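Local coordinates for protein endonuclease IV (Thermus thermophilus, PDB 3AAM) that cleaves phosphodiester bonds at apurinic or apyrimidinic sites in DNA repair, leaving a 3'-hydroxyl and a 5'-terminal sugar phosphate, and also has 3'-5' exonuclease activity, at residues P184-D189 with R233-R239; V200-N206 with R243-T249. All blocks are in the same frame, centred on the assembly; numbering follows the deposited sequence.

Contact 1: P184-D189 with R233-R239; sequences PLGVLD and RVFLDPR
This is a packing contact on the outer layer of the TIM barrel, away from the metal site. Residues 184-189, the first turn and a half of helix 184-194, pack against the end of helix 230-235 and the turn that follows it. A salt-bridge network of Asp189, Asp237 and Arg239 lies beside the apolar packing. Arg233 to Phe235 end helix 230-235, and Leu236 is the first residue to leave helical angles. The backbones come nearest at Pro184 and Val234, with CA atoms 6.1 Å apart. Pro184 points at the second helix: its CG lies 3.5 Å from Arg233 CB and its CB 3.9 Å from Val234 CG2. Leu188 (m, t) also points across, with CD2 4.5 Å from Val234 CG1 and CD1 3.4 Å from Asp237 OD2. Asp237 (t) makes an Asx turn, its OD1 accepting from Arg239 N at 2.8 Å. The same carboxylate holds the guanidinium: Arg239 NE reaches Asp237 OD1 and Arg239 NH2 reaches Asp237 OD2, both at 2.9 Å. With Arg239 at m, t, m and chi4 near 180°, its NH1 forms a salt bridge with OD1 of Asp189 (m) at 2.7 Å. The bond from Arg239 NH2 to Asp189 OD1 is weak, at 3.2 Å. Leu188 CB lies 3.5 Å from Arg239 NH2. Inward, Val234 and Phe235 touch strand 202-208, Phe235 also meets Phe263 of helix 253-267, and Leu188 touches Leu240.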
loop_
_atom_site.group_PDB
_atom_site.type_symbol
_atom_site.label_atom_id
_atom_site.label_comp_id
_atom_site.label_asym_id
_atom_site.label_seq_id
_atom_site.Cartn_x
_atom_site.Cartn_y
_atom_site.Cartn_z
ATOM N N PRO A 184 -0.300 -12.916 15.522
ATOM C CA PRO A 184 -0.886 -12.337 14.308
ATOM C C PRO A 184 -2.413 -12.272 14.339
ATOM O O PRO A 184 -3.008 -11.315 13.844
ATOM C CB PRO A 184 -0.360 -13.248 13.199
ATOM C CG PRO A 184 -0.167 -14.570 13.901
ATOM C CD PRO A 184 0.451 -14.145 15.210
ATOM N N LEU A 185 -3.038 -13.288 14.926
ATOM C CA LEU A 185 -4.493 -13.339 15.020
ATOM C C LEU A 185 -4.997 -12.215 15.923
ATOM O O LEU A 185 -6.010 -11.575 15.630
ATOM C CB LEU A 185 -4.932 -14.693 15.581
ATOM C CG LEU A 185 -6.427 -15.009 15.620
ATOM C CD1 LEU A 185 -6.960 -15.141 14.199
ATOM C CD2 LEU A 185 -6.651 -16.303 16.388
ATOM N N GLY A 186 -4.282 -11.983 17.021
ATOM C CA GLY A 186 -4.665 -10.937 17.950
ATOM C C GLY A 186 -4.531 -9.558 17.337
ATOM O O GLY A 186 -5.319 -8.657 17.625
ATOM N N VAL A 187 -3.518 -9.386 16.495
ATOM C CA VAL A 187 -3.304 -8.105 15.837
ATOM C C VAL A 187 -4.459 -7.838 14.878
ATOM O O VAL A 187 -4.949 -6.715 14.780
ATOM C CB VAL A 187 -1.973 -8.086 15.054
ATOM C CG1 VAL A 187 -1.845 -6.786 14.271
ATOM C CG2 VAL A 187 -0.803 -8.220 16.019
ATOM N N LEU A 188 -4.898 -8.870 14.166
ATOM C CA LEU A 188 -6.005 -8.688 13.244
ATOM C C LEU A 188 -7.298 -8.464 14.020
ATOM O O LEU A 188 -8.181 -7.752 13.553
ATOM C CB LEU A 188 -6.144 -9.890 12.307
ATOM C CG LEU A 188 -4.996 -10.057 11.308
ATOM C CD1 LEU A 188 -5.264 -11.284 10.456
ATOM C CD2 LEU A 188 -4.865 -8.817 10.434
ATOM N N ASP A 189 -7.408 -9.063 15.206
ATOM C CA ASP A 189 -8.609 -8.873 16.017
ATOM C C ASP A 189 -8.676 -7.416 16.447
ATOM O O ASP A 189 -9.748 -6.814 16.474
ATOM C CB ASP A 189 -8.591 -9.749 17.276
ATOM C CG ASP A 189 -8.530 -11.231 16.966
ATOM O OD1 ASP A 189 -9.044 -11.655 15.911
ATOM O OD2 ASP A 189 -7.975 -11.981 17.798
ATOM N N ARG A 233 0.276 -16.497 8.832
ATOM C CA ARG A 233 -0.991 -16.464 9.548
ATOM C C ARG A 233 -1.857 -15.273 9.144
ATOM O O ARG A 233 -3.085 -15.360 9.159
ATOM C CB ARG A 233 -0.731 -16.459 11.054
ATOM C CG ARG A 233 -0.163 -17.774 11.578
ATOM C CD ARG A 233 -1.267 -18.735 12.016
ATOM N NE ARG A 233 -2.158 -19.130 10.927
ATOM C CZ ARG A 233 -1.823 -19.965 9.948
ATOM N NH1 ARG A 233 -2.702 -20.266 9.001
ATOM N NH2 ARG A 233 -0.611 -20.507 9.919
ATOM N N VAL A 234 -1.222 -14.161 8.784
ATOM C CA VAL A 234 -1.964 -12.982 8.343
ATOM C C VAL A 234 -2.472 -13.228 6.921
ATOM O O VAL A 234 -3.649 -13.013 6.614
ATOM C CB VAL A 234 -1.067 -11.713 8.357
ATOM C CG1 VAL A 234 -1.791 -10.541 7.704
ATOM C CG2 VAL A 234 -0.705 -11.354 9.786
ATOM N N PHE A 235 -1.577 -13.698 6.060
ATOM C CA PHE A 235 -1.901 -13.977 4.669
ATOM C C PHE A 235 -3.045 -14.978 4.539
ATOM O O PHE A 235 -3.912 -14.828 3.679
ATOM C CB PHE A 235 -0.652 -14.524 3.963
ATOM C CG PHE A 235 -0.822 -14.746 2.479
ATOM C CD1 PHE A 235 -1.064 -13.678 1.619
ATOM C CD2 PHE A 235 -0.696 -16.020 1.939
ATOM C CE1 PHE A 235 -1.175 -13.877 0.238
ATOM C CE2 PHE A 235 -0.806 -16.231 0.563
ATOM C CZ PHE A 235 -1.043 -15.160 -0.288
ATOM N N LEU A 236 -3.057 -15.980 5.414
ATOM C CA LEU A 236 -4.070 -17.026 5.367
ATOM C C LEU A 236 -5.230 -16.862 6.337
ATOM O O LEU A 236 -6.043 -17.774 6.487
ATOM C CB LEU A 236 -3.409 -18.383 5.603
ATOM C CG LEU A 236 -2.341 -18.778 4.582
ATOM C CD1 LEU A 236 -1.842 -20.184 4.900
ATOM C CD2 LEU A 236 -2.919 -18.722 3.174
ATOM N N ASP A 237 -5.318 -15.720 7.008
ATOM C CA ASP A 237 -6.427 -15.533 7.934
ATOM C C ASP A 237 -7.701 -15.558 7.101
ATOM O O ASP A 237 -7.816 -14.838 6.115
ATOM C CB ASP A 237 -6.303 -14.201 8.671
ATOM C CG ASP A 237 -7.363 -14.031 9.737
ATOM O OD1 ASP A 237 -8.527 -13.754 9.380
ATOM O OD2 ASP A 237 -7.031 -14.185 10.929
ATOM N N PRO A 238 -8.679 -16.390 7.485
ATOM C CA PRO A 238 -9.936 -16.482 6.737
ATOM C C PRO A 238 -10.657 -15.159 6.494
ATOM O O PRO A 238 -11.390 -15.018 5.520
ATOM C CB PRO A 238 -10.764 -17.446 7.583
ATOM C CG PRO A 238 -9.723 -18.347 8.161
ATOM C CD PRO A 238 -8.659 -17.365 8.591
ATOM N N ARG A 239 -10.453 -14.192 7.379
ATOM C CA ARG A 239 -11.110 -12.900 7.235
ATOM C C ARG A 239 -10.520 -12.055 6.110
ATOM O O ARG A 239 -11.141 -11.093 5.665
ATOM C CB ARG A 239 -11.024 -12.124 8.550
ATOM C CG ARG A 239 -11.799 -12.760 9.689
ATOM C CD ARG A 239 -11.451 -12.129 11.027
ATOM N NE ARG A 239 -10.097 -12.465 11.458
ATOM C CZ ARG A 239 -9.580 -12.129 12.638
ATOM N NH1 ARG A 239 -10.304 -11.440 13.513
ATOM N NH2 ARG A 239 -8.339 -12.489 12.951
#

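Contact 2: V200-N206 with R243-T249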
loop_
_atom_site.group_PDB
_atom_site.type_symbol
_atom_site.label_atom_id
_atom_site.label_comp_id
_atom_site.label_asym_id
_atom_site.label_seq_id
_atom_site.Cartn_x
_atom_site.Cartn_y
_atom_site.Cartn_z
ATOM N N VAL A 200 -10.255 -2.673 5.089
ATOM C CA VAL A 200 -8.824 -2.922 4.892
ATOM C C VAL A 200 -8.693 -3.795 3.645
ATOM O O VAL A 200 -8.467 -5.007 3.732
ATOM C CB VAL A 200 -8.202 -3.669 6.084
ATOM C CG1 VAL A 200 -6.691 -3.754 5.908
ATOM C CG2 VAL A 200 -8.546 -2.961 7.382
ATOM N N PRO A 201 -8.837 -3.186 2.460
ATOM C CA PRO A 201 -8.746 -3.923 1.197
ATOM C C PRO A 201 -7.367 -4.382 0.751
ATOM O O PRO A 201 -7.244 -5.337 -0.017
ATOM C CB PRO A 201 -9.376 -2.955 0.201
ATOM C CG PRO A 201 -8.960 -1.622 0.735
ATOM C CD PRO A 201 -9.204 -1.777 2.223
ATOM N N VAL A 202 -6.333 -3.705 1.231
ATOM C CA VAL A 202 -4.972 -4.034 0.846
ATOM C C VAL A 202 -4.060 -4.171 2.050
ATOM O O VAL A 202 -4.150 -3.403 3.009
ATOM C CB VAL A 202 -4.383 -2.946 -0.087
ATOM C CG1 VAL A 202 -2.965 -3.316 -0.488
ATOM C CG2 VAL A 202 -5.265 -2.772 -1.315
ATOM N N VAL A 203 -3.180 -5.163 1.987
ATOM C CA VAL A 203 -2.222 -5.405 3.049
ATOM C C VAL A 203 -0.809 -5.347 2.480
ATOM O O VAL A 203 -0.519 -5.989 1.466
ATOM C CB VAL A 203 -2.410 -6.812 3.680
ATOM C CG1 VAL A 203 -1.299 -7.072 4.701
ATOM C CG2 VAL A 203 -3.782 -6.927 4.336
ATOM N N HIS A 204 0.055 -4.545 3.095
ATOM C CA HIS A 204 1.456 -4.505 2.677
ATOM C C HIS A 204 2.073 -5.530 3.625
ATOM O O HIS A 204 2.371 -5.226 4.785
ATOM C CB HIS A 204 2.075 -3.119 2.895
ATOM C CG HIS A 204 1.706 -2.114 1.848
ATOM N ND1 HIS A 204 1.343 -2.465 0.564
ATOM C CD2 HIS A 204 1.689 -0.759 1.885
ATOM C CE1 HIS A 204 1.117 -1.371 -0.142
ATOM N NE2 HIS A 204 1.321 -0.322 0.635
ATOM N N LEU A 205 2.224 -6.753 3.122
ATOM C CA LEU A 205 2.732 -7.880 3.893
ATOM C C LEU A 205 4.252 -7.912 3.971
ATOM O O LEU A 205 4.896 -8.863 3.533
ATOM C CB LEU A 205 2.205 -9.186 3.285
ATOM C CG LEU A 205 2.208 -10.430 4.177
ATOM C CD1 LEU A 205 1.155 -10.283 5.276
ATOM C CD2 LEU A 205 1.915 -11.658 3.333
ATOM N N ASN A 206 4.810 -6.853 4.539
ATOM C CA ASN A 206 6.250 -6.719 4.698
ATOM C C ASN A 206 6.759 -7.373 5.976
ATOM O O ASN A 206 6.124 -7.261 7.024
ATOM C CB ASN A 206 6.622 -5.233 4.748
ATOM C CG ASN A 206 6.313 -4.511 3.457
ATOM O OD1 ASN A 206 5.717 -3.431 3.458
ATOM N ND2 ASN A 206 6.721 -5.099 2.349
ATOM N N ARG A 243 -8.711 -10.434 0.053
ATOM C CA ARG A 243 -7.993 -9.170 -0.002
ATOM C C ARG A 243 -6.768 -9.235 -0.902
ATOM O O ARG A 243 -6.426 -10.291 -1.440
ATOM C CB ARG A 243 -7.572 -8.729 1.404
ATOM C CG ARG A 243 -8.695 -8.707 2.433
ATOM C CD ARG A 243 -9.890 -7.877 1.994
ATOM N NE ARG A 243 -10.919 -7.881 3.033
ATOM C CZ ARG A 243 -12.209 -7.657 2.817
ATOM N NH1 ARG A 243 -12.649 -7.408 1.592
ATOM N NH2 ARG A 243 -13.065 -7.696 3.831
ATOM N N VAL A 244 -6.115 -8.087 -1.050
ATOM C CA VAL A 244 -4.926 -7.947 -1.878
ATOM C C VAL A 244 -3.688 -7.775 -1.003
ATOM O O VAL A 244 -3.659 -6.915 -0.130
ATOM C CB VAL A 244 -5.064 -6.720 -2.797
ATOM C CG1 VAL A 244 -3.758 -6.461 -3.537
ATOM C CG2 VAL A 244 -6.202 -6.949 -3.780
ATOM N N PHE A 245 -2.671 -8.595 -1.249
ATOM C CA PHE A 245 -1.434 -8.543 -0.482
ATOM C C PHE A 245 -0.273 -8.129 -1.377
ATOM O O PHE A 245 -0.021 -8.753 -2.408
ATOM C CB PHE A 245 -1.146 -9.912 0.138
ATOM C CG PHE A 245 -2.123 -10.309 1.212
ATOM C CD1 PHE A 245 -1.820 -10.116 2.551
ATOM C CD2 PHE A 245 -3.355 -10.859 0.876
ATOM C CE1 PHE A 245 -2.725 -10.467 3.551
ATOM C CE2 PHE A 245 -4.271 -11.213 1.867
ATOM C CZ PHE A 245 -3.955 -11.017 3.208
ATOM N N ILE A 246 0.422 -7.067 -0.981
ATOM C CA ILE A 246 1.564 -6.558 -1.737
ATOM C C ILE A 246 2.821 -6.524 -0.874
ATOM O O ILE A 246 2.816 -5.971 0.228
ATOM C CB ILE A 246 1.293 -5.113 -2.256
ATOM C CG1 ILE A 246 0.114 -5.110 -3.233
ATOM C CG2 ILE A 246 2.536 -4.551 -2.930
ATOM C CD1 ILE A 246 0.352 -5.929 -4.502
ATOM N N LEU A 247 3.897 -7.120 -1.377
ATOM C CA LEU A 247 5.178 -7.131 -0.678
ATOM C C LEU A 247 5.976 -5.973 -1.272
ATOM O O LEU A 247 5.948 -5.761 -2.486
ATOM C CB LEU A 247 5.913 -8.455 -0.921
ATOM C CG LEU A 247 7.287 -8.585 -0.259
ATOM C CD1 LEU A 247 7.162 -8.515 1.262
ATOM C CD2 LEU A 247 7.915 -9.907 -0.676
ATOM N N GLU A 248 6.661 -5.218 -0.416
ATOM C CA GLU A 248 7.448 -4.067 -0.857
ATOM C C GLU A 248 8.902 -4.237 -0.429
ATOM O O GLU A 248 9.332 -3.675 0.574
ATOM C CB GLU A 248 6.883 -2.784 -0.244
ATOM C CG GLU A 248 5.389 -2.572 -0.463
ATOM C CD GLU A 248 4.886 -1.318 0.225
ATOM O OE1 GLU A 248 5.185 -1.141 1.427
ATOM O OE2 GLU A 248 4.192 -0.515 -0.428
ATOM N N THR A 249 9.654 -5.022 -1.191
ATOM C CA THR A 249 11.054 -5.276 -0.875
ATOM C C THR A 249 11.884 -5.245 -2.155
ATOM O O THR A 249 11.337 -5.164 -3.247
ATOM C CB THR A 249 11.204 -6.641 -0.191
ATOM O OG1 THR A 249 10.675 -7.657 -1.052
ATOM C CG2 THR A 249 10.456 -6.655 1.130
#
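Two neighbouring parallel strands of the TIM barrel pair here, in register Val202 with Val244 and Val203 with Phe245. The axes of strands 202-204 and 244-247 approach to 4.7 Å, 23° from parallel. Three good backbone hydrogen bonds join them: Val244 N to Pro201 O at 3.1 Å, Val203 N to Val244 O at 2.8 Å, and Ile246 N to Val203 O at 2.8 Å. A fourth, Leu205 N to Ile246 O at 3.1 Å, is weak. Leu205 centres an inverse gamma turn, where the weak bond from Asn206 N to His204 O measures 2.9 Å. Leu205 O is buried without a polar partner. Side chains add apolar contact: Val203 CB lies 3.5 Å from Phe245 CD1, and Val202 CG2 lies 4.2 Å from Val244 CB.

The C-terminal ends enter the metal pocket. Glu248 OE2 is hydrogen-bonded to Gln32 NE2, and Glu248 O to ND1 of His219, a manganese ligand. The Glu248 side chain lies about 5 Å from the manganese at its nearest atoms. Thr249 OG1 is hydrogen-bonded to His221 ND1, and Asn206 O to Thr170 OG1. On their far sides, Val202 and His204 make backbone hydrogen bonds to Leu168 of strand 165-169, and Arg243 and Phe245 to Arg3 of strand 3-6. Helix 253-267 covers Leu205 and Leu247.

From the N terminus, the chain enters contact 1 through helix 184-194 and then contact 2 through strand 202-208. After the short strand 219-220 it returns to contact 1 through helix 230-235 and to contact 2 through strand 244-247. The segments therefore alternate, and the two closures cross. Contact 1 closes a loop of 43 residues and contact 2 one of 36. These are two successive helix-strand units of the barrel: contact 1 joins the first helix to the end of the second and its following turn, contact 2 pairs their strands inside. Phe235 CD1 meets Phe245 CG at 3.6 Å, and Val234 CG1 meets Leu205 CD1 at 3.8 Å, tying the helical layer to the barrel wall.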